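Local structure of CDP-glucose-4,6-dehydratase (Yersinia pseudotuberculosis, 1RKX) at residues A254-G259 / M312-H317; A189-G194 / L243-K248. The protein catalyses the NAD-dependent 4,6-dehydration of CDP-D-glucose to a 4-keto-6-deoxy sugar nucleotide, as a member of the extended short-chain dehydrogenase/reductase family. All coordinates share one frame; numbering follows the deposited sequence.

Contact 1. Residues A254-G259 / M312-H317; sequences AEYAEG and MQLGWH
Tyr256 meets Gln313 and Leu314 where the 3-10 turn leading into 259-261, the edge strand of the Rossmann-type parallel sheet, comes against the C-terminal end of helix 308-314. The apolar part of the contact is the flank of the tyrosine ring: CD2 of Tyr256 lies 3.7 Å from Leu314 CD2, the two side chains running antiparallel alongside each other. With CG beside the backbone N (chi1 -61°), the ring reaches the helix although the CB of Tyr256 does not point there. Its rim also meets the backbone, Gln313 O lying at the ring edge close to its plane, 3.5 Å from Tyr256 CE2. CG of Glu255 lies over one face of the ring, displaced toward its rim.

The polar part runs through water, with no direct hydrogen bond between the segments. Water 1 donates to Gln313 OE1 at 3.3 Å and, weakly, to Glu255 OE2. Glu258, whose carboxylate also forms a salt bridge with Lys309, is joined to the same amide through a second water. This water 2 donates to Glu258 OE1 at 2.7 Å and accepts from Gln313 NE2 at 3.0 Å.

Contact 2. Residues A189-G194 / L243-K248; sequences ATVRAG and LLLAQK. With NAD (nicotinamide-adenine-dinucleotide), chain G.
Strand 187-192, in the Rossmann-type parallel sheet that carries the NAD site, packs here against helix 236-251 through Ala189, Val191 and Leu245. The contact is wholly apolar and buried. Leu245 supplies one methyl, CD2, which meets two strand residues whose CB atoms both point toward the helix. Ala189 CB lies 3.9 Å from it; Val191 CG1 comes to 3.5 Å, tighter than a usual van der Waals contact between carbons. The leucine CG stands opposite its own backbone N (chi1 175°), an extended course that carries the branched end from the helix across to the strand.

Between Ala189 and Val191, Thr190 points its CB away from the helix; its OG1 is hydrogen-bonded to Glu165, which also forms a salt bridge with Arg192 NE. Neighbouring residues widen the apolar layer: Ala189 also touches Leu249 and Val191 touches Tyr242, both on the same helix.

Beyond the strand the chain passes close to the nicotinamide. Ala193 O is 3.2 Å from C5N of NAD, and Gly194 CA is 3.5 Å from C4N, the carbon that takes up hydride in NAD-dependent dehydrogenases. With no side chain on Gly194, the backbone itself approaches the ring. Since no hydrogen bond links the two segments, the strand is held to the helix by close fit and burial of hydrocarbon, while the residues after it bring a carbonyl oxygen and a glycine CA to the nicotinamide.

Overall arrangement
Contacts 1 and 2 have centres 8 Å apart, and both segments of contact 2 precede those of contact 1 in the sequence; helix 236-251 leads from the second segment of contact 2 towards the first of contact 1. Two probable hydrogen bonds join them directly: Glu258 O with Thr190 N at 3.1 Å, part of the pairing of neighbouring parallel strands, and Leu314 O with Lys248 NZ at 3.2 Å, tying Leu314 to helix 236-251. Contact 1, about 17 Å from the chain centre by its own centre, lies away from the annotated sites. Contact 2, at about 10 Å, reaches the NAD pocket: the side chain of Val191 is about 6 Å from that of Lys21, which binds NAD.

Contact 1. Residues A254-G259 / M312-H317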
ATOM      1  N   ALA C 254     -22.288  -1.552  16.458  1.00 30.64           N
ATOM      2  CA  ALA C 254     -20.962  -1.905  15.956  1.00 32.67           C
ATOM      3  C   ALA C 254     -20.627  -1.438  14.548  1.00 31.52           C
ATOM      4  O   ALA C 254     -19.450  -1.342  14.189  1.00 30.19           O
ATOM      5  CB  ALA C 254     -20.767  -3.415  16.053  1.00 35.91           C
ATOM      6  N   GLU C 255     -21.649  -1.163  13.747  1.00 30.48           N
ATOM      7  CA  GLU C 255     -21.432  -0.700  12.383  1.00 30.76           C
ATOM      8  C   GLU C 255     -20.517   0.525  12.367  1.00 26.93           C
ATOM      9  O   GLU C 255     -19.802   0.768  11.396  1.00 25.80           O
ATOM     10  CB  GLU C 255     -22.775  -0.359  11.726  1.00 37.84           C
ATOM     11  CG  GLU C 255     -22.660   0.447  10.439  1.00 46.72           C
ATOM     12  CD  GLU C 255     -24.001   0.658   9.756  1.00 51.82           C
ATOM     13  OE1 GLU C 255     -24.985   0.982  10.454  1.00 53.71           O
ATOM     14  OE2 GLU C 255     -24.067   0.509   8.516  1.00 53.70           O
ATOM     15  N   TYR C 256     -20.537   1.290  13.449  1.00 22.56           N
ATOM     16  CA  TYR C 256     -19.719   2.490  13.523  1.00 22.61           C
ATOM     17  C   TYR C 256     -18.509   2.378  14.443  1.00 20.49           C
ATOM     18  O   TYR C 256     -17.813   3.367  14.672  1.00 22.82           O
ATOM     19  CB  TYR C 256     -20.586   3.675  13.948  1.00 23.38           C
ATOM     20  CG  TYR C 256     -21.701   3.959  12.970  1.00 26.34           C
ATOM     21  CD1 TYR C 256     -22.936   3.319  13.082  1.00 28.51           C
ATOM     22  CD2 TYR C 256     -21.503   4.825  11.896  1.00 27.87           C
ATOM     23  CE1 TYR C 256     -23.946   3.535  12.145  1.00 28.93           C
ATOM     24  CE2 TYR C 256     -22.503   5.048  10.951  1.00 29.39           C
ATOM     25  CZ  TYR C 256     -23.722   4.401  11.081  1.00 31.17           C
ATOM     26  OH  TYR C 256     -24.709   4.622  10.144  1.00 32.04           O
ATOM     27  N   ALA C 257     -18.257   1.180  14.957  1.00 18.33           N
ATOM     28  CA  ALA C 257     -17.135   0.940  15.864  1.00 20.71           C
ATOM     29  C   ALA C 257     -15.805   0.817  15.113  1.00 19.37           C
ATOM     30  O   ALA C 257     -15.245  -0.273  14.986  1.00 19.32           O
ATOM     31  CB  ALA C 257     -17.400  -0.325  16.697  1.00 20.16           C
ATOM     32  N   GLU C 258     -15.307   1.947  14.622  1.00 19.32           N
ATOM     33  CA  GLU C 258     -14.049   1.985  13.879  1.00 21.16           C
ATOM     34  C   GLU C 258     -13.376   3.327  14.146  1.00 18.29           C
ATOM     35  O   GLU C 258     -13.745   4.039  15.080  1.00 17.23           O
ATOM     36  CB  GLU C 258     -14.305   1.865  12.371  1.00 24.06           C
ATOM     37  CG  GLU C 258     -15.551   1.090  11.994  1.00 30.95           C
ATOM     38  CD  GLU C 258     -15.754   1.002  10.495  1.00 32.63           C
ATOM     39  OE1 GLU C 258     -15.547   2.025   9.803  1.00 30.36           O
ATOM     40  OE2 GLU C 258     -16.130  -0.087  10.012  1.00 34.57           O
ATOM     41  N   GLY C 259     -12.390   3.669  13.317  1.00 17.29           N
ATOM     42  CA  GLY C 259     -11.690   4.934  13.471  1.00 14.05           C
ATOM     43  C   GLY C 259     -12.285   5.986  12.547  1.00 15.62           C
ATOM     44  O   GLY C 259     -12.701   5.663  11.431  1.00 16.47           O
ATOM     45  N   MET C 312     -19.487  10.742   4.339  1.00 28.23           N
ATOM     46  CA  MET C 312     -20.306   9.716   3.702  1.00 34.53           C
ATOM     47  C   MET C 312     -21.096   8.807   4.640  1.00 34.37           C
ATOM     48  O   MET C 312     -22.285   8.578   4.431  1.00 34.71           O
ATOM     49  CB  MET C 312     -19.428   8.836   2.806  1.00 40.60           C
ATOM     50  CG  MET C 312     -18.684   9.576   1.709  1.00 49.82           C
ATOM     51  SD  MET C 312     -19.762  10.144   0.386  1.00 56.72           S
ATOM     52  CE  MET C 312     -19.947  11.879   0.810  1.00 58.10           C
ATOM     53  N   GLN C 313     -20.436   8.283   5.667  1.00 33.88           N
ATOM     54  CA  GLN C 313     -21.097   7.366   6.590  1.00 35.41           C
ATOM     55  C   GLN C 313     -21.819   7.989   7.778  1.00 32.79           C
ATOM     56  O   GLN C 313     -22.736   7.383   8.326  1.00 32.86           O
ATOM     57  CB  GLN C 313     -20.088   6.329   7.088  1.00 38.58           C
ATOM     58  CG  GLN C 313     -19.672   5.332   6.021  1.00 44.89           C
ATOM     59  CD  GLN C 313     -18.601   4.379   6.500  1.00 48.33           C
ATOM     60  OE1 GLN C 313     -18.711   3.798   7.579  1.00 51.05           O
ATOM     61  NE2 GLN C 313     -17.559   4.207   5.696  1.00 50.42           N
ATOM     62  N   LEU C 314     -21.419   9.190   8.178  1.00 29.71           N
ATOM     63  CA  LEU C 314     -22.062   9.850   9.310  1.00 29.60           C
ATOM     64  C   LEU C 314     -22.907  11.034   8.876  1.00 30.14           C
ATOM     65  O   LEU C 314     -23.736  11.526   9.641  1.00 30.15           O
ATOM     66  CB  LEU C 314     -21.019  10.346  10.315  1.00 28.67           C
ATOM     67  CG  LEU C 314     -20.208   9.343  11.134  1.00 26.81           C
ATOM     68  CD1 LEU C 314     -19.183  10.104  11.960  1.00 25.54           C
ATOM     69  CD2 LEU C 314     -21.127   8.541  12.035  1.00 27.90           C
ATOM     70  N   GLY C 315     -22.702  11.496   7.649  1.00 30.22           N
ATOM     71  CA  GLY C 315     -23.444  12.648   7.180  1.00 28.67           C
ATOM     72  C   GLY C 315     -22.896  13.880   7.870  1.00 28.31           C
ATOM     73  O   GLY C 315     -23.574  14.901   7.978  1.00 28.92           O
ATOM     74  N   TRP C 316     -21.660  13.778   8.353  1.00 28.38           N
ATOM     75  CA  TRP C 316     -21.007  14.891   9.038  1.00 26.71           C
ATOM     76  C   TRP C 316     -20.478  15.920   8.055  1.00 28.00           C
ATOM     77  O   TRP C 316     -20.141  15.583   6.920  1.00 28.48           O
ATOM     78  CB  TRP C 316     -19.826  14.404   9.878  1.00 22.16           C
ATOM     79  CG  TRP C 316     -19.164  15.522  10.627  1.00 18.76           C
ATOM     80  CD1 TRP C 316     -19.625  16.132  11.760  1.00 18.73           C
ATOM     81  CD2 TRP C 316     -17.946  16.195  10.277  1.00 18.49           C
ATOM     82  NE1 TRP C 316     -18.773  17.138  12.139  1.00 18.52           N
ATOM     83  CE2 TRP C 316     -17.733  17.202  11.245  1.00 17.76           C
ATOM     84  CE3 TRP C 316     -17.015  16.046   9.237  1.00 16.90           C
ATOM     85  CZ2 TRP C 316     -16.625  18.062  11.208  1.00 18.42           C
ATOM     86  CZ3 TRP C 316     -15.907  16.902   9.197  1.00 16.89           C
ATOM     87  CH2 TRP C 316     -15.726  17.898  10.180  1.00 18.42           C
ATOM     88  N   HIS C 317     -20.380  17.167   8.508  1.00 32.89           N
ATOM     89  CA  HIS C 317     -19.867  18.253   7.683  1.00 37.89           C
ATOM     90  C   HIS C 317     -19.546  19.481   8.537  1.00 35.53           C
ATOM     91  O   HIS C 317     -20.322  19.850   9.423  1.00 32.55           O
ATOM     92  CB  HIS C 317     -20.900  18.635   6.622  1.00 49.73           C
ATOM     93  CG  HIS C 317     -22.190  19.136   7.194  1.00 64.71           C
ATOM     94  ND1 HIS C 317     -22.999  18.362   7.996  1.00 71.23           N
ATOM     95  CD2 HIS C 317     -22.798  20.344   7.101  1.00 71.25           C
ATOM     96  CE1 HIS C 317     -24.050  19.069   8.374  1.00 73.98           C
ATOM     97  NE2 HIS C 317     -23.952  20.275   7.845  1.00 74.03           N
TER
HETATM   98  O   HOH W   1     -21.852   2.922   7.881  1.00 40.41           O
HETATM   99  O   HOH W   2     -16.361   1.891   7.202  1.00 39.32           O

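Contact 2. Residues A189-G194 / L243-K248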
ATOM      1  N   ALA C 189     -15.248   3.246  19.331  1.00 16.27           N
ATOM      2  CA  ALA C 189     -14.635   3.923  18.196  1.00 17.25           C
ATOM      3  C   ALA C 189     -13.537   4.894  18.624  1.00 17.57           C
ATOM      4  O   ALA C 189     -13.437   5.265  19.793  1.00 14.94           O
ATOM      5  CB  ALA C 189     -15.702   4.684  17.412  1.00 16.63           C
ATOM      6  N   THR C 190     -12.699   5.285  17.669  1.00 15.01           N
ATOM      7  CA  THR C 190     -11.663   6.270  17.937  1.00 16.29           C
ATOM      8  C   THR C 190     -11.927   7.438  16.998  1.00 15.43           C
ATOM      9  O   THR C 190     -12.474   7.254  15.907  1.00 17.01           O
ATOM     10  CB  THR C 190     -10.226   5.731  17.695  1.00 15.74           C
ATOM     11  OG1 THR C 190     -10.122   5.181  16.374  1.00 14.57           O
ATOM     12  CG2 THR C 190      -9.874   4.670  18.732  1.00 15.31           C
ATOM     13  N   VAL C 191     -11.567   8.640  17.432  1.00 15.71           N
ATOM     14  CA  VAL C 191     -11.760   9.827  16.612  1.00 16.56           C
ATOM     15  C   VAL C 191     -10.431  10.564  16.498  1.00 16.36           C
ATOM     16  O   VAL C 191      -9.713  10.755  17.480  1.00 14.99           O
ATOM     17  CB  VAL C 191     -12.866  10.753  17.189  1.00 16.80           C
ATOM     18  CG1 VAL C 191     -14.216  10.058  17.072  1.00 16.39           C
ATOM     19  CG2 VAL C 191     -12.579  11.106  18.640  1.00 17.22           C
ATOM     20  N   ARG C 192     -10.112  10.970  15.279  1.00 13.99           N
ATOM     21  CA  ARG C 192      -8.852  11.632  14.988  1.00 17.06           C
ATOM     22  C   ARG C 192      -9.069  13.039  14.449  1.00 16.20           C
ATOM     23  O   ARG C 192      -9.708  13.222  13.411  1.00 15.71           O
ATOM     24  CB  ARG C 192      -8.086  10.774  13.975  1.00 13.71           C
ATOM     25  CG  ARG C 192      -7.997   9.307  14.406  1.00 15.60           C
ATOM     26  CD  ARG C 192      -7.748   8.352  13.241  1.00 16.23           C
ATOM     27  NE  ARG C 192      -7.795   6.952  13.672  1.00 14.42           N
ATOM     28  CZ  ARG C 192      -7.747   5.912  12.853  1.00 14.03           C
ATOM     29  NH1 ARG C 192      -7.659   6.097  11.544  1.00 14.73           N
ATOM     30  NH2 ARG C 192      -7.776   4.680  13.342  1.00 14.15           N
ATOM     31  N   ALA C 193      -8.525  14.026  15.152  1.00 16.10           N
ATOM     32  CA  ALA C 193      -8.662  15.421  14.754  1.00 19.61           C
ATOM     33  C   ALA C 193      -7.541  16.248  15.368  1.00 20.45           C
ATOM     34  O   ALA C 193      -6.952  15.853  16.374  1.00 21.13           O
ATOM     35  CB  ALA C 193     -10.018  15.959  15.213  1.00 19.24           C
ATOM     36  N   GLY C 194      -7.248  17.397  14.771  1.00 19.80           N
ATOM     37  CA  GLY C 194      -6.197  18.238  15.307  1.00 20.90           C
ATOM     38  C   GLY C 194      -6.388  19.703  14.966  1.00 21.72           C
ATOM     39  O   GLY C 194      -7.406  20.087  14.385  1.00 19.96           O
ATOM     40  N   LEU C 243     -20.099  13.897  18.830  1.00 20.51           N
ATOM     41  CA  LEU C 243     -21.468  13.732  19.324  1.00 20.90           C
ATOM     42  C   LEU C 243     -22.303  12.927  18.338  1.00 21.55           C
ATOM     43  O   LEU C 243     -23.036  12.020  18.730  1.00 21.97           O
ATOM     44  CB  LEU C 243     -22.115  15.101  19.569  1.00 21.61           C
ATOM     45  CG  LEU C 243     -21.535  15.947  20.710  1.00 22.29           C
ATOM     46  CD1 LEU C 243     -22.050  17.378  20.609  1.00 22.75           C
ATOM     47  CD2 LEU C 243     -21.905  15.331  22.054  1.00 21.42           C
ATOM     48  N   LEU C 244     -22.186  13.259  17.054  1.00 22.99           N
ATOM     49  CA  LEU C 244     -22.921  12.552  16.011  1.00 21.34           C
ATOM     50  C   LEU C 244     -22.540  11.077  16.015  1.00 19.87           C
ATOM     51  O   LEU C 244     -23.398  10.199  15.917  1.00 20.13           O
ATOM     52  CB  LEU C 244     -22.603  13.165  14.644  1.00 23.51           C
ATOM     53  CG  LEU C 244     -23.268  12.523  13.430  1.00 28.10           C
ATOM     54  CD1 LEU C 244     -24.789  12.641  13.552  1.00 30.54           C
ATOM     55  CD2 LEU C 244     -22.778  13.217  12.162  1.00 29.77           C
ATOM     56  N   LEU C 245     -21.244  10.805  16.124  1.00 19.71           N
ATOM     57  CA  LEU C 245     -20.757   9.432  16.153  1.00 19.10           C
ATOM     58  C   LEU C 245     -21.279   8.691  17.382  1.00 20.39           C
ATOM     59  O   LEU C 245     -21.690   7.537  17.284  1.00 17.33           O
ATOM     60  CB  LEU C 245     -19.224   9.409  16.164  1.00 18.46           C
ATOM     61  CG  LEU C 245     -18.564   8.034  16.315  1.00 20.05           C
ATOM     62  CD1 LEU C 245     -18.955   7.133  15.158  1.00 20.42           C
ATOM     63  CD2 LEU C 245     -17.047   8.205  16.377  1.00 19.13           C
ATOM     64  N   ALA C 246     -21.251   9.354  18.536  1.00 18.52           N
ATOM     65  CA  ALA C 246     -21.722   8.740  19.773  1.00 22.18           C
ATOM     66  C   ALA C 246     -23.171   8.294  19.629  1.00 23.91           C
ATOM     67  O   ALA C 246     -23.540   7.193  20.043  1.00 21.70           O
ATOM     68  CB  ALA C 246     -21.598   9.725  20.927  1.00 20.14           C
ATOM     69  N   GLN C 247     -23.990   9.159  19.047  1.00 27.66           N
ATOM     70  CA  GLN C 247     -25.398   8.840  18.872  1.00 29.84           C
ATOM     71  C   GLN C 247     -25.555   7.601  18.001  1.00 27.11           C
ATOM     72  O   GLN C 247     -26.335   6.707  18.320  1.00 27.30           O
ATOM     73  CB  GLN C 247     -26.141  10.021  18.241  1.00 30.83           C
ATOM     74  CG  GLN C 247     -27.632   9.983  18.510  1.00 35.98           C
ATOM     75  CD  GLN C 247     -28.389  11.074  17.789  1.00 38.04           C
ATOM     76  OE1 GLN C 247     -27.899  12.200  17.650  1.00 38.63           O
ATOM     77  NE2 GLN C 247     -29.598  10.754  17.338  1.00 37.44           N
ATOM     78  N   LYS C 248     -24.800   7.541  16.909  1.00 28.55           N
ATOM     79  CA  LYS C 248     -24.879   6.401  16.010  1.00 27.41           C
ATOM     80  C   LYS C 248     -24.373   5.116  16.652  1.00 26.82           C
ATOM     81  O   LYS C 248     -24.955   4.056  16.451  1.00 26.02           O
ATOM     82  CB  LYS C 248     -24.121   6.686  14.711  1.00 33.16           C
ATOM     83  CG  LYS C 248     -24.877   7.616  13.778  1.00 40.38           C
ATOM     84  CD  LYS C 248     -24.233   7.676  12.409  1.00 45.33           C
ATOM     85  CE  LYS C 248     -25.124   8.401  11.411  1.00 48.44           C
ATOM     86  NZ  LYS C 248     -25.404   9.804  11.818  1.00 48.73           N
TER
HETATM   87  PA  NAD G 360      -6.001  20.083  27.436  1.00 19.30           P
HETATM   88  O1A NAD G 360      -4.630  20.043  27.991  1.00 17.42           O
HETATM   89  O2A NAD G 360      -6.732  21.375  27.531  1.00 16.65           O
HETATM   90  O5B NAD G 360      -6.918  18.950  28.113  1.00 17.95           O
HETATM   91  C5B NAD G 360      -6.298  17.715  28.547  1.00 20.21           C
HETATM   92  C4B NAD G 360      -7.129  17.042  29.641  1.00 18.90           C
HETATM   93  O4B NAD G 360      -6.345  15.866  29.948  1.00 19.17           O
HETATM   94  C3B NAD G 360      -7.189  17.853  30.926  1.00 17.88           C
HETATM   95  O3B NAD G 360      -8.570  17.893  31.336  1.00 15.33           O
HETATM   96  C2B NAD G 360      -6.278  17.073  31.856  1.00 17.82           C
HETATM   97  O2B NAD G 360      -6.600  17.250  33.264  1.00 18.41           O
HETATM   98  C1B NAD G 360      -6.440  15.669  31.333  1.00 18.30           C
HETATM   99  N9A NAD G 360      -5.364  14.787  31.757  1.00 19.67           N
HETATM  100  C8A NAD G 360      -4.058  14.792  31.343  1.00 19.70           C
HETATM  101  N7A NAD G 360      -3.311  13.861  31.931  1.00 19.19           N
HETATM  102  C5A NAD G 360      -4.191  13.218  32.780  1.00 20.48           C
HETATM  103  C6A NAD G 360      -4.010  12.145  33.679  1.00 19.75           C
HETATM  104  N6A NAD G 360      -2.885  11.497  33.904  1.00 21.75           N
HETATM  105  N1A NAD G 360      -5.102  11.728  34.394  1.00 21.22           N
HETATM  106  C2A NAD G 360      -6.290  12.384  34.186  1.00 19.89           C
HETATM  107  N3A NAD G 360      -6.575  13.386  33.383  1.00 20.28           N
HETATM  108  C4A NAD G 360      -5.467  13.770  32.691  1.00 19.51           C
HETATM  109  O3  NAD G 360      -5.940  19.601  25.954  1.00 18.33           O
HETATM  110  PN  NAD G 360      -7.110  19.463  24.819  1.00 24.80           P
HETATM  111  O1N NAD G 360      -6.711  20.406  23.770  1.00 20.03           O
HETATM  112  O2N NAD G 360      -8.413  19.797  25.450  1.00 20.63           O
HETATM  113  O5D NAD G 360      -6.935  17.973  24.315  1.00 22.27           O
HETATM  114  C5D NAD G 360      -8.039  17.084  24.514  1.00 19.96           C
HETATM  115  C4D NAD G 360      -7.733  15.732  23.901  1.00 20.25           C
HETATM  116  O4D NAD G 360      -7.647  15.985  22.459  1.00 18.53           O
HETATM  117  C3D NAD G 360      -6.409  15.048  24.245  1.00 19.84           C
HETATM  118  O3D NAD G 360      -6.602  13.623  24.147  1.00 18.57           O
HETATM  119  C2D NAD G 360      -5.489  15.557  23.144  1.00 18.41           C
HETATM  120  O2D NAD G 360      -4.356  14.685  22.992  1.00 14.64           O
HETATM  121  C1D NAD G 360      -6.416  15.519  21.958  1.00 20.09           C
HETATM  122  N1N NAD G 360      -5.948  16.362  20.864  1.00 19.94           N
HETATM  123  C2N NAD G 360      -6.061  17.763  20.883  1.00 19.79           C
HETATM  124  C3N NAD G 360      -5.649  18.587  19.704  1.00 21.71           C
HETATM  125  C7N NAD G 360      -5.852  20.045  19.784  1.00 22.33           C
HETATM  126  O7N NAD G 360      -5.526  20.708  18.787  1.00 21.74           O
HETATM  127  N7N NAD G 360      -6.366  20.668  20.865  1.00 21.40           N
HETATM  128  C4N NAD G 360      -4.963  17.900  18.544  1.00 21.57           C
HETATM  129  C5N NAD G 360      -4.900  16.414  18.699  1.00 21.82           C
HETATM  130  C6N NAD G 360      -5.345  15.732  19.732  1.00 20.82           C